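Local coordinates for protein UDP-glucose 4-epimerase (Campylobacter jejuni subsp. jejuni serotype O:2, PDB 7K3P) that probably interconverts UDP-glucose and UDP-galactose, and the corresponding N-acetylated sugars, by inverting the configuration at C4 of the sugar with the help of a bound NAD cofactor, at residues A95-V100 with P107-M112; F133-T138 with E171-A176; L156-P161 with S165-E170. The protein carries 2 engineered substitutions. One frame throughout, in Å; residues are numbered along the deposited sequence.

Contact 1 of 3, residues A95-V100 with P107-M112. With NAD (nicotinamide-adenine-dinucleotide), chain C.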
loop_
_atom_site.group_PDB
_atom_site.type_symbol
_atom_site.label_atom_id
_atom_site.label_comp_id
_atom_site.label_asym_id
_atom_site.label_seq_id
_atom_site.Cartn_x
_atom_site.Cartn_y
_atom_site.Cartn_z
ATOM N N ALA A 95 9.005 14.038 -4.326
ATOM C CA ALA A 95 7.637 14.571 -4.279
ATOM C C ALA A 95 6.733 13.726 -3.383
ATOM O O ALA A 95 6.622 12.508 -3.556
ATOM C CB ALA A 95 7.044 14.675 -5.694
ATOM N N ALA A 96 6.087 14.383 -2.425
ATOM C CA ALA A 96 5.180 13.714 -1.507
ATOM C C ALA A 96 4.545 14.757 -0.601
ATOM O O ALA A 96 4.982 15.907 -0.590
ATOM C CB ALA A 96 5.954 12.694 -0.660
ATOM N N SER A 97 3.529 14.338 0.161
ATOM C CA SER A 97 3.053 15.097 1.315
ATOM C C SER A 97 3.757 14.507 2.535
ATOM O O SER A 97 3.952 13.288 2.595
ATOM C CB SER A 97 1.534 14.960 1.458
ATOM O OG SER A 97 0.886 15.403 0.287
ATOM N N ILE A 98 4.143 15.340 3.504
ATOM C CA ILE A 98 5.139 14.895 4.488
ATOM C C ILE A 98 4.803 15.101 5.976
ATOM O O ILE A 98 5.670 14.896 6.821
ATOM C CB ILE A 98 6.505 15.574 4.229
ATOM C CG1 ILE A 98 6.463 17.034 4.712
ATOM C CG2 ILE A 98 6.890 15.455 2.740
ATOM C CD1 ILE A 98 7.786 17.796 4.599
ATOM N N GLU A 99 3.574 15.499 6.294
ATOM C CA GLU A 99 3.212 15.852 7.675
ATOM C C GLU A 99 2.367 14.774 8.357
ATOM O O GLU A 99 1.180 14.596 8.029
ATOM C CB GLU A 99 2.455 17.191 7.709
ATOM C CG GLU A 99 3.076 18.271 6.823
ATOM C CD GLU A 99 3.192 19.621 7.502
ATOM O OE1 GLU A 99 3.289 19.666 8.746
ATOM O OE2 GLU A 99 3.190 20.646 6.785
ATOM N N VAL A 100 2.985 14.073 9.307
ATOM C CA VAL A 100 2.310 13.050 10.101
ATOM C C VAL A 100 0.960 13.542 10.635
ATOM O O VAL A 100 -0.070 12.901 10.420
ATOM C CB VAL A 100 3.206 12.562 11.260
ATOM C CG1 VAL A 100 2.376 11.888 12.366
ATOM C CG2 VAL A 100 4.286 11.608 10.743
ATOM N N PRO A 107 -6.125 11.050 5.779
ATOM C CA PRO A 107 -5.334 9.936 5.248
ATOM C C PRO A 107 -5.409 9.817 3.731
ATOM O O PRO A 107 -4.391 9.481 3.133
ATOM C CB PRO A 107 -5.957 8.694 5.915
ATOM C CG PRO A 107 -7.337 9.166 6.418
ATOM C CD PRO A 107 -7.097 10.605 6.796
ATOM N N LEU A 108 -6.565 10.069 3.117
ATOM C CA LEU A 108 -6.682 9.834 1.677
ATOM C C LEU A 108 -5.776 10.764 0.848
ATOM O O LEU A 108 -5.291 10.386 -0.224
ATOM C CB LEU A 108 -8.152 9.843 1.213
ATOM C CG LEU A 108 -8.884 8.485 1.290
ATOM C CD1 LEU A 108 -8.200 7.476 0.380
ATOM C CD2 LEU A 108 -8.973 7.915 2.711
ATOM N N LYS A 109 -5.512 11.960 1.359
ATOM C CA LYS A 109 -4.570 12.864 0.693
ATOM C C LYS A 109 -3.171 12.238 0.638
ATOM O O LYS A 109 -2.439 12.381 -0.352
ATOM C CB LYS A 109 -4.520 14.214 1.424
ATOM C CG LYS A 109 -3.360 15.112 1.018
ATOM C CD LYS A 109 -3.438 16.492 1.702
ATOM C CE LYS A 109 -2.312 17.402 1.226
ATOM N NZ LYS A 109 -2.363 18.783 1.814
ATOM N N TYR A 110 -2.805 11.541 1.706
ATOM C CA TYR A 110 -1.489 10.909 1.787
ATOM C C TYR A 110 -1.395 9.670 0.895
ATOM O O TYR A 110 -0.450 9.528 0.122
ATOM C CB TYR A 110 -1.088 10.670 3.255
ATOM C CG TYR A 110 -0.585 11.974 3.817
ATOM C CD1 TYR A 110 -1.455 13.042 4.024
ATOM C CD2 TYR A 110 0.770 12.178 4.039
ATOM C CE1 TYR A 110 -0.988 14.266 4.473
ATOM C CE2 TYR A 110 1.238 13.388 4.493
ATOM C CZ TYR A 110 0.360 14.427 4.707
ATOM O OH TYR A 110 0.845 15.635 5.146
ATOM N N TYR A 111 -2.396 8.803 0.952
ATOM C CA TYR A 111 -2.415 7.666 0.051
ATOM C C TYR A 111 -2.484 8.056 -1.432
ATOM O O TYR A 111 -1.931 7.348 -2.275
ATOM C CB TYR A 111 -3.543 6.697 0.414
ATOM C CG TYR A 111 -3.293 5.981 1.725
ATOM C CD1 TYR A 111 -2.206 5.107 1.867
ATOM C CD2 TYR A 111 -4.131 6.176 2.818
ATOM C CE1 TYR A 111 -1.965 4.443 3.071
ATOM C CE2 TYR A 111 -3.901 5.513 4.043
ATOM C CZ TYR A 111 -2.820 4.658 4.156
ATOM O OH TYR A 111 -2.594 4.003 5.340
ATOM N N MET A 112 -3.172 9.156 -1.749
ATOM C CA MET A 112 -3.247 9.638 -3.130
ATOM C C MET A 112 -1.931 10.280 -3.569
ATOM O O MET A 112 -1.378 9.912 -4.595
ATOM C CB MET A 112 -4.399 10.639 -3.321
ATOM C CG MET A 112 -5.783 10.001 -3.227
ATOM S SD MET A 112 -6.126 8.754 -4.493
ATOM C CE MET A 112 -6.329 9.787 -5.944
HETATM P PA NAD C . 8.887 19.409 0.409
HETATM O O1A NAD C . 7.413 19.678 0.593
HETATM O O2A NAD C . 9.687 20.669 0.586
HETATM O O5B NAD C . 9.185 18.872 -1.044
HETATM C C5B NAD C . 8.151 18.231 -1.734
HETATM C C4B NAD C . 8.113 18.721 -3.127
HETATM O O4B NAD C . 7.355 17.885 -3.953
HETATM C C3B NAD C . 7.491 20.151 -3.204
HETATM O O3B NAD C . 8.285 21.186 -3.897
HETATM C C2B NAD C . 6.068 19.884 -3.751
HETATM O O2B NAD C . 5.556 20.929 -4.461
HETATM C C1B NAD C . 6.349 18.678 -4.589
HETATM N N9A NAD C . 5.139 17.889 -4.865
HETATM C C8A NAD C . 4.280 17.383 -3.956
HETATM N N7A NAD C . 3.277 16.736 -4.570
HETATM C C5A NAD C . 3.458 16.802 -5.895
HETATM C C6A NAD C . 2.748 16.331 -7.011
HETATM N N6A NAD C . 1.536 15.569 -6.824
HETATM N N1A NAD C . 3.216 16.563 -8.253
HETATM C C2A NAD C . 4.343 17.263 -8.467
HETATM N N3A NAD C . 5.060 17.757 -7.404
HETATM C C4A NAD C . 4.646 17.541 -6.122
HETATM O O3 NAD C . 9.310 18.298 1.464
HETATM P PN NAD C . 10.807 17.923 1.788
HETATM O O1N NAD C . 11.745 18.532 0.762
HETATM O O2N NAD C . 11.118 18.442 3.159
HETATM O O5D NAD C . 10.922 16.346 1.765
HETATM C C5D NAD C . 11.019 15.704 0.515
HETATM C C4D NAD C . 10.946 14.193 0.659
HETATM O O4D NAD C . 11.800 13.734 1.684
HETATM C C3D NAD C . 9.538 13.649 0.880
HETATM O O3D NAD C . 9.384 12.478 0.184
HETATM C C2D NAD C . 9.470 13.305 2.308
HETATM O O2D NAD C . 8.559 12.316 2.610
HETATM C C1D NAD C . 10.951 12.938 2.595
HETATM N N1N NAD C . 11.379 13.081 4.063
HETATM C C2N NAD C . 11.452 14.374 4.543
HETATM C C3N NAD C . 11.839 14.584 5.863
HETATM C C7N NAD C . 11.921 15.990 6.401
HETATM O O7N NAD C . 11.632 16.958 5.716
HETATM N N7N NAD C . 12.339 16.183 7.749
HETATM C C4N NAD C . 12.153 13.503 6.666
HETATM C C5N NAD C . 12.076 12.220 6.175
HETATM C C6N NAD C . 11.684 11.990 4.849
#
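Before Ser97 meets Tyr110, loop 95-100 brushes the cofactor with two small residues: the CA of Ala95 lies 3.3 Å from O4B of the adenosine ribose of NAD, and Ala96 CB packs against O3D of the nicotinamide ribose. Ser97 then turns its CB to helix 107-127. This carbon sits over one face of the Tyr110 ring, 3.7 Å from the centroid and 24° off the ring normal, a CH-pi contact displaced toward the rim. The serine torsion (chi1 -58°) sets OG beside the backbone N, 3.9 Å from Lys109 CE and bonded to the side chain of Asn113.

The segment follows strand 90-93 of the Rossmann-type parallel sheet, and one side of the loop faces the dinucleotide while the other rests on the helix. Ile98 makes the division plain: its side chain points away from helix 107-127 and places CG2 3.4 Å from C2D of NAD, while its backbone N lies obliquely to the tyrosine ring.

At Glu99, the N-cap of helix 100-105, the backbone N gives a bent hydrogen bond to Tyr110 OH (3.0 Å, 146° at the hydrogen). The phenol oxygen also bonds to one carboxylate oxygen of Glu102; the other forms a salt bridge with Lys109, whose extended chain runs past Ser97. The Glu99 carboxylate itself heads away from the helix, to the backbone amides of Asp199 and Tyr200.

Contact 2 of 3, residues F133-T138 with E171-A176. With NAD (nicotinamide-adenine-dinucleotide), chain C.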
loop_
_atom_site.group_PDB
_atom_site.type_symbol
_atom_site.label_atom_id
_atom_site.label_comp_id
_atom_site.label_asym_id
_atom_site.label_seq_id
_atom_site.Cartn_x
_atom_site.Cartn_y
_atom_site.Cartn_z
ATOM N N PHE A 133 15.998 3.973 -9.545
ATOM C CA PHE A 133 14.970 4.739 -8.838
ATOM C C PHE A 133 15.435 5.031 -7.406
ATOM O O PHE A 133 15.567 4.110 -6.605
ATOM C CB PHE A 133 13.671 3.915 -8.818
ATOM C CG PHE A 133 12.440 4.704 -8.449
ATOM C CD1 PHE A 133 12.296 5.256 -7.181
ATOM C CD2 PHE A 133 11.409 4.866 -9.369
ATOM C CE1 PHE A 133 11.144 5.980 -6.838
ATOM C CE2 PHE A 133 10.264 5.585 -9.046
ATOM C CZ PHE A 133 10.125 6.143 -7.777
ATOM N N ILE A 134 15.708 6.294 -7.083
ATOM C CA ILE A 134 16.074 6.623 -5.709
ATOM C C ILE A 134 14.830 7.184 -5.009
ATOM O O ILE A 134 14.252 8.191 -5.455
ATOM C CB ILE A 134 17.316 7.557 -5.628
ATOM C CG1 ILE A 134 18.571 6.820 -6.143
ATOM C CG2 ILE A 134 17.572 7.991 -4.186
ATOM C CD1 ILE A 134 18.848 7.048 -7.582
ATOM N N PHE A 135 14.389 6.505 -3.948
ATOM C CA PHE A 135 13.138 6.874 -3.265
ATOM C C PHE A 135 13.401 7.440 -1.874
ATOM O O PHE A 135 14.020 6.774 -1.026
ATOM C CB PHE A 135 12.226 5.653 -3.173
ATOM C CG PHE A 135 10.904 5.918 -2.489
ATOM C CD1 PHE A 135 10.132 7.021 -2.840
ATOM C CD2 PHE A 135 10.418 5.033 -1.526
ATOM C CE1 PHE A 135 8.895 7.262 -2.210
ATOM C CE2 PHE A 135 9.188 5.253 -0.899
ATOM C CZ PHE A 135 8.422 6.372 -1.249
ATOM N N SER A 136 12.948 8.672 -1.645
ATOM C CA SER A 136 12.972 9.258 -0.318
ATOM C C SER A 136 11.853 8.640 0.515
ATOM O O SER A 136 10.684 9.058 0.401
ATOM C CB SER A 136 12.747 10.763 -0.388
ATOM O OG SER A 136 13.671 11.373 -1.251
ATOM N N SER A 137 12.198 7.646 1.335
ATOM C CA SER A 137 11.229 7.083 2.271
ATOM C C SER A 137 11.416 7.822 3.596
ATOM O O SER A 137 11.771 8.993 3.596
ATOM C CB SER A 137 11.457 5.589 2.431
ATOM O OG SER A 137 10.448 5.012 3.233
ATOM N N THR A 138 11.206 7.146 4.722
ATOM C CA THR A 138 11.221 7.844 6.010
ATOM C C THR A 138 11.416 6.877 7.167
ATOM O O THR A 138 11.057 5.711 7.066
ATOM C CB THR A 138 9.885 8.603 6.266
ATOM O OG1 THR A 138 9.841 9.075 7.627
ATOM C CG2 THR A 138 8.678 7.670 6.040
ATOM N N GLU A 171 7.181 -1.209 -0.786
ATOM C CA GLU A 171 6.817 -2.582 -1.114
ATOM C C GLU A 171 6.548 -2.748 -2.604
ATOM O O GLU A 171 6.832 -3.816 -3.185
ATOM C CB GLU A 171 5.621 -3.054 -0.276
ATOM C CG GLU A 171 5.937 -3.057 1.231
ATOM C CD GLU A 171 4.791 -3.584 2.085
ATOM O OE1 GLU A 171 3.678 -3.763 1.549
ATOM O OE2 GLU A 171 5.013 -3.826 3.299
ATOM N N VAL A 172 6.000 -1.705 -3.220
ATOM C CA VAL A 172 5.812 -1.712 -4.673
ATOM C C VAL A 172 7.184 -1.725 -5.362
ATOM O O VAL A 172 7.399 -2.475 -6.318
ATOM C CB VAL A 172 4.957 -0.524 -5.155
ATOM C CG1 VAL A 172 4.828 -0.521 -6.703
ATOM C CG2 VAL A 172 3.559 -0.578 -4.518
ATOM N N LEU A 173 8.119 -0.914 -4.868
ATOM C CA LEU A 173 9.463 -0.919 -5.438
ATOM C C LEU A 173 10.108 -2.301 -5.352
ATOM O O LEU A 173 10.722 -2.762 -6.321
ATOM C CB LEU A 173 10.359 0.130 -4.778
ATOM C CG LEU A 173 10.112 1.582 -5.147
ATOM C CD1 LEU A 173 10.891 2.493 -4.200
ATOM C CD2 LEU A 173 10.525 1.843 -6.614
ATOM N N ARG A 174 9.960 -2.965 -4.207
ATOM C CA ARG A 174 10.494 -4.320 -4.024
ATOM C C ARG A 174 9.903 -5.318 -5.012
ATOM O O ARG A 174 10.641 -6.107 -5.611
ATOM C CB ARG A 174 10.288 -4.824 -2.579
ATOM C CG ARG A 174 11.378 -4.385 -1.592
ATOM C CD ARG A 174 10.896 -4.350 -0.110
ATOM N NE ARG A 174 11.594 -3.232 0.510
ATOM C CZ ARG A 174 11.148 -2.440 1.472
ATOM N NH1 ARG A 174 9.957 -2.608 2.044
ATOM N NH2 ARG A 174 11.946 -1.459 1.879
ATOM N N ASP A 175 8.580 -5.300 -5.180
ATOM C CA ASP A 175 7.939 -6.203 -6.143
ATOM C C ASP A 175 8.324 -5.871 -7.589
ATOM O O ASP A 175 8.473 -6.769 -8.414
ATOM C CB ASP A 175 6.407 -6.206 -5.994
ATOM C CG ASP A 175 5.939 -7.078 -4.852
ATOM O OD1 ASP A 175 6.746 -7.910 -4.404
ATOM O OD2 ASP A 175 4.772 -6.942 -4.402
ATOM N N ALA A 176 8.479 -4.583 -7.884
ATOM C CA ALA A 176 8.880 -4.152 -9.220
ATOM C C ALA A 176 10.262 -4.724 -9.574
ATOM O O ALA A 176 10.467 -5.247 -10.671
ATOM C CB ALA A 176 8.895 -2.649 -9.310
HETATM P PA NAD C . 8.887 19.409 0.409
HETATM O O1A NAD C . 7.413 19.678 0.593
HETATM O O2A NAD C . 9.687 20.669 0.586
HETATM O O5B NAD C . 9.185 18.872 -1.044
HETATM C C5B NAD C . 8.151 18.231 -1.734
HETATM C C4B NAD C . 8.113 18.721 -3.127
HETATM O O4B NAD C . 7.355 17.885 -3.953
HETATM C C3B NAD C . 7.491 20.151 -3.204
HETATM O O3B NAD C . 8.285 21.186 -3.897
HETATM C C2B NAD C . 6.068 19.884 -3.751
HETATM O O2B NAD C . 5.556 20.929 -4.461
HETATM C C1B NAD C . 6.349 18.678 -4.589
HETATM N N9A NAD C . 5.139 17.889 -4.865
HETATM C C8A NAD C . 4.280 17.383 -3.956
HETATM N N7A NAD C . 3.277 16.736 -4.570
HETATM C C5A NAD C . 3.458 16.802 -5.895
HETATM C C6A NAD C . 2.748 16.331 -7.011
HETATM N N6A NAD C . 1.536 15.569 -6.824
HETATM N N1A NAD C . 3.216 16.563 -8.253
HETATM C C2A NAD C . 4.343 17.263 -8.467
HETATM N N3A NAD C . 5.060 17.757 -7.404
HETATM C C4A NAD C . 4.646 17.541 -6.122
HETATM O O3 NAD C . 9.310 18.298 1.464
HETATM P PN NAD C . 10.807 17.923 1.788
HETATM O O1N NAD C . 11.745 18.532 0.762
HETATM O O2N NAD C . 11.118 18.442 3.159
HETATM O O5D NAD C . 10.922 16.346 1.765
HETATM C C5D NAD C . 11.019 15.704 0.515
HETATM C C4D NAD C . 10.946 14.193 0.659
HETATM O O4D NAD C . 11.800 13.734 1.684
HETATM C C3D NAD C . 9.538 13.649 0.880
HETATM O O3D NAD C . 9.384 12.478 0.184
HETATM C C2D NAD C . 9.470 13.305 2.308
HETATM O O2D NAD C . 8.559 12.316 2.610
HETATM C C1D NAD C . 10.951 12.938 2.595
HETATM N N1N NAD C . 11.379 13.081 4.063
HETATM C C2N NAD C . 11.452 14.374 4.543
HETATM C C3N NAD C . 11.839 14.584 5.863
HETATM C C7N NAD C . 11.921 15.990 6.401
HETATM O O7N NAD C . 11.632 16.958 5.716
HETATM N N7N NAD C . 12.339 16.183 7.749
HETATM C C4N NAD C . 12.153 13.503 6.666
HETATM C C5N NAD C . 12.076 12.220 6.175
HETATM C C6N NAD C . 11.684 11.990 4.849
#
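Phe133 and Phe135 both point CB toward helix 161-179 and swing CG anti to the backbone N (chi1 -165° and -180°), yet the outcome differs: the Phe133 ring is laid beneath Leu173, while the Phe135 ring leads away toward Ser169, and only its CB, CG and CD2 meet the leucine. Leu173 CD2 comes down over a face of the Phe133 ring, 4.0 Å from the centroid and offset toward the rim on the side of CG and CD1. With the methyl only 15° off the ring normal, this is a CH-pi contact, made by a side chain that crosses the phenylalanine at about a right angle. The other branch serves the second residue: CD1 of Leu173 touches Phe135 CB at 3.6 Å and Phe135 CD2 at 3.7 Å, an approach that is oblique to the second ring.

This leucine seats helix 161-179 on strand 132-136 of the Rossmann-type sheet. Strand 132-136, helix 161-179 and strand 184-189 form a beta-alpha-beta crossover, with strand 149-150 of another sheet inserted before the helix. Ile122 of helix 107-127 touches both Phe133 and Leu173, and Ile187 of strand 184-189 also meets the leucine, so that both neighbouring elements close round the fork.

Further along, the first segment reaches the cofactor: Ser137 O lies 3.2 Å from C6N of the nicotinamide ring of NAD. On the helix, Asp175 pairs with Arg164 and Tyr111 of the second subunit.

No hydrogen bond links the two segments. Buried apolar surface and one methyl-to-ring contact set helix on sheet by shape and burial, with no dependence on charge or on the direction of a hydrogen bond.

Contact 3 of 3, residues L156-P161 with S165-E170. With NAD (nicotinamide-adenine-dinucleotide), chain C.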
loop_
_atom_site.group_PDB
_atom_site.type_symbol
_atom_site.label_atom_id
_atom_site.label_comp_id
_atom_site.label_asym_id
_atom_site.label_seq_id
_atom_site.Cartn_x
_atom_site.Cartn_y
_atom_site.Cartn_z
ATOM N N LEU A 156 9.015 -3.118 9.992
ATOM C CA LEU A 156 8.360 -1.995 9.351
ATOM C C LEU A 156 6.913 -1.961 9.856
ATOM O O LEU A 156 6.046 -2.671 9.350
ATOM C CB LEU A 156 8.453 -2.158 7.820
ATOM C CG LEU A 156 9.905 -2.367 7.350
ATOM C CD1 LEU A 156 10.040 -2.598 5.828
ATOM C CD2 LEU A 156 10.770 -1.187 7.776
ATOM N N ALA A 157 6.660 -1.142 10.873
ATOM C CA ALA A 157 5.368 -1.133 11.552
ATOM C C ALA A 157 4.869 0.290 11.771
ATOM O O ALA A 157 4.735 0.739 12.914
ATOM C CB ALA A 157 5.479 -1.861 12.890
ATOM N N PRO A 158 4.593 1.012 10.675
ATOM C CA PRO A 158 4.190 2.418 10.808
ATOM C C PRO A 158 2.893 2.573 11.606
ATOM O O PRO A 158 2.036 1.683 11.587
ATOM C CB PRO A 158 3.976 2.869 9.357
ATOM C CG PRO A 158 3.758 1.578 8.567
ATOM C CD PRO A 158 4.544 0.521 9.284
ATOM N N ILE A 159 2.740 3.715 12.272
ATOM C CA ILE A 159 1.600 3.941 13.149
ATOM C C ILE A 159 0.753 5.127 12.695
ATOM O O ILE A 159 -0.134 5.571 13.417
ATOM C CB ILE A 159 2.047 4.177 14.608
ATOM C CG1 ILE A 159 2.931 5.423 14.698
ATOM C CG2 ILE A 159 2.789 2.960 15.134
ATOM C CD1 ILE A 159 3.311 5.808 16.132
ATOM N N ASN A 160 1.033 5.654 11.507
ATOM C CA ASN A 160 0.180 6.694 10.947
ATOM C C ASN A 160 0.100 6.555 9.433
ATOM O O ASN A 160 0.885 5.818 8.840
ATOM C CB ASN A 160 0.673 8.082 11.350
ATOM C CG ASN A 160 2.132 8.288 11.024
ATOM O OD1 ASN A 160 2.504 8.395 9.846
ATOM N ND2 ASN A 160 2.975 8.342 12.062
ATOM N N PRO A 161 -0.874 7.234 8.806
ATOM C CA PRO A 161 -1.054 7.044 7.363
ATOM C C PRO A 161 0.145 7.552 6.556
ATOM O O PRO A 161 0.424 6.977 5.499
ATOM C CB PRO A 161 -2.320 7.857 7.056
ATOM C CG PRO A 161 -3.074 7.912 8.414
ATOM C CD PRO A 161 -1.952 8.043 9.412
ATOM N N SER A 165 1.859 5.136 4.022
ATOM C CA SER A 165 1.824 5.510 2.605
ATOM C C SER A 165 3.207 5.363 1.973
ATOM O O SER A 165 3.329 5.045 0.791
ATOM C CB SER A 165 1.288 6.942 2.405
ATOM O OG SER A 165 2.231 7.935 2.767
ATOM N N LYS A 166 4.245 5.603 2.769
ATOM C CA LYS A 166 5.622 5.459 2.307
ATOM C C LYS A 166 6.050 3.996 2.248
ATOM O O LYS A 166 6.697 3.570 1.290
ATOM C CB LYS A 166 6.556 6.282 3.201
ATOM C CG LYS A 166 6.432 7.792 2.971
ATOM C CD LYS A 166 7.043 8.183 1.610
ATOM C CE LYS A 166 7.339 9.661 1.561
ATOM N NZ LYS A 166 8.015 10.026 0.277
ATOM N N LEU A 167 5.670 3.219 3.260
ATOM C CA LEU A 167 5.993 1.790 3.300
ATOM C C LEU A 167 5.347 1.047 2.134
ATOM O O LEU A 167 5.944 0.141 1.545
ATOM C CB LEU A 167 5.475 1.178 4.606
ATOM C CG LEU A 167 5.661 -0.340 4.717
ATOM C CD1 LEU A 167 7.136 -0.690 4.522
ATOM C CD2 LEU A 167 5.144 -0.849 6.073
ATOM N N MET A 168 4.106 1.411 1.816
ATOM C CA MET A 168 3.449 0.824 0.664
ATOM C C MET A 168 4.253 1.061 -0.618
ATOM O O MET A 168 4.406 0.145 -1.431
ATOM C CB MET A 168 2.037 1.379 0.522
ATOM C CG MET A 168 1.066 0.881 1.606
ATOM S SD MET A 168 -0.572 1.595 1.332
ATOM C CE MET A 168 -1.419 0.992 2.799
ATOM N N SER A 169 4.767 2.275 -0.804
ATOM C CA SER A 169 5.591 2.540 -1.993
ATOM C C SER A 169 6.886 1.728 -1.974
ATOM O O SER A 169 7.322 1.241 -3.020
ATOM C CB SER A 169 5.878 4.031 -2.194
ATOM O OG SER A 169 4.707 4.710 -2.609
ATOM N N GLU A 170 7.488 1.561 -0.793
ATOM C CA GLU A 170 8.670 0.694 -0.669
ATOM C C GLU A 170 8.355 -0.706 -1.161
ATOM O O GLU A 170 9.166 -1.330 -1.849
ATOM C CB GLU A 170 9.150 0.590 0.789
ATOM C CG GLU A 170 9.850 1.820 1.334
ATOM C CD GLU A 170 10.661 1.512 2.610
ATOM O OE1 GLU A 170 11.042 0.337 2.797
ATOM O OE2 GLU A 170 10.925 2.441 3.407
HETATM P PA NAD C . 8.887 19.409 0.409
HETATM O O1A NAD C . 7.413 19.678 0.593
HETATM O O2A NAD C . 9.687 20.669 0.586
HETATM O O5B NAD C . 9.185 18.872 -1.044
HETATM C C5B NAD C . 8.151 18.231 -1.734
HETATM C C4B NAD C . 8.113 18.721 -3.127
HETATM O O4B NAD C . 7.355 17.885 -3.953
HETATM C C3B NAD C . 7.491 20.151 -3.204
HETATM O O3B NAD C . 8.285 21.186 -3.897
HETATM C C2B NAD C . 6.068 19.884 -3.751
HETATM O O2B NAD C . 5.556 20.929 -4.461
HETATM C C1B NAD C . 6.349 18.678 -4.589
HETATM N N9A NAD C . 5.139 17.889 -4.865
HETATM C C8A NAD C . 4.280 17.383 -3.956
HETATM N N7A NAD C . 3.277 16.736 -4.570
HETATM C C5A NAD C . 3.458 16.802 -5.895
HETATM C C6A NAD C . 2.748 16.331 -7.011
HETATM N N6A NAD C . 1.536 15.569 -6.824
HETATM N N1A NAD C . 3.216 16.563 -8.253
HETATM C C2A NAD C . 4.343 17.263 -8.467
HETATM N N3A NAD C . 5.060 17.757 -7.404
HETATM C C4A NAD C . 4.646 17.541 -6.122
HETATM O O3 NAD C . 9.310 18.298 1.464
HETATM P PN NAD C . 10.807 17.923 1.788
HETATM O O1N NAD C . 11.745 18.532 0.762
HETATM O O2N NAD C . 11.118 18.442 3.159
HETATM O O5D NAD C . 10.922 16.346 1.765
HETATM C C5D NAD C . 11.019 15.704 0.515
HETATM C C4D NAD C . 10.946 14.193 0.659
HETATM O O4D NAD C . 11.800 13.734 1.684
HETATM C C3D NAD C . 9.538 13.649 0.880
HETATM O O3D NAD C . 9.384 12.478 0.184
HETATM C C2D NAD C . 9.470 13.305 2.308
HETATM O O2D NAD C . 8.559 12.316 2.610
HETATM C C1D NAD C . 10.951 12.938 2.595
HETATM N N1N NAD C . 11.379 13.081 4.063
HETATM C C2N NAD C . 11.452 14.374 4.543
HETATM C C3N NAD C . 11.839 14.584 5.863
HETATM C C7N NAD C . 11.921 15.990 6.401
HETATM O O7N NAD C . 11.632 16.958 5.716
HETATM N N7N NAD C . 12.339 16.183 7.749
HETATM C C4N NAD C . 12.153 13.503 6.666
HETATM C C5N NAD C . 12.076 12.220 6.175
HETATM C C6N NAD C . 11.684 11.990 4.849
#
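From Pro161 to Ser165 the chain makes the first turn of helix 161-179, closed by the bond from Ser165 N to Pro161 O (2.8 Å, 146° at the hydrogen), while the preceding loop folds back beside the helix until the CA atoms of Leu156 and Leu167 are 7.5 Å apart. Leu167 carries the packing between them. A chi1 of 176° carries its branch point away from the backbone N and out to the loop, where it divides: CD1 lies 3.7 Å from CD1 of Leu156, and CD2 sits 3.5 Å from CD of Pro158, the leucine and proline side chains crossing at about a right angle. Leu156 approaches more slantwise, its CB and CD1 both touching Leu167 CD1.

The turn itself is secured by side chains. Asn160, at the N-cap position, uses OD1 to hold the amide of Gly163, and Ser165 bonds through OG to the carbonyl of Tyr162 and to Asn114. Tyr162 and Lys166 stand in the spacing of the Tyr-x-x-x-Lys signature of the extended short-chain dehydrogenase/reductase family, to which UDP-glucose 4-epimerases belong, and probably form its active-site pair.

Lys166, the residue before Leu167 on the helix, turns aside from the loop, and its end leads to the cofactor. NZ donates to O3D of the nicotinamide ribose of NAD at 2.8 Å, and its CE lies close to O2D. One turn on, Glu170 is held by Arg174 and Arg189 through OE1 and by Ser137 through OE2; OE1 lies 4.3 Å from Leu156 CD1.

One helix thus shows two chemistries: a leucine set on an apolar loop, and a lysine whose NZ is shared between the ribose O3D and Ser136 O. The buried carboxylate of Glu170, matched by two arginines, is probably kept ionised.

All three contacts border the NAD site and the second subunit. Contacts 2 and 3 share helix 161-179, and contact 3 is nested in the chain loop that contact 2 closes; their centres are about 11 Å apart. They are joined by Ser137 OG with Glu170 OE2 (2.6 Å) and by Lys166 NZ with Ser136 O (2.8 Å), probable hydrogen bonds, the second of which ties the ribose-binding lysine to the strand end. Contact 1, also about 11 Å from contact 3 between centres, meets it at several places, among them Ala96 CB with Lys166 NZ (3.5 Å). Contacts 1 and 2 stay about 6 Å apart at their nearest atoms, and the nicotinamide ribose of NAD lies beside both Ala96 and Ser136.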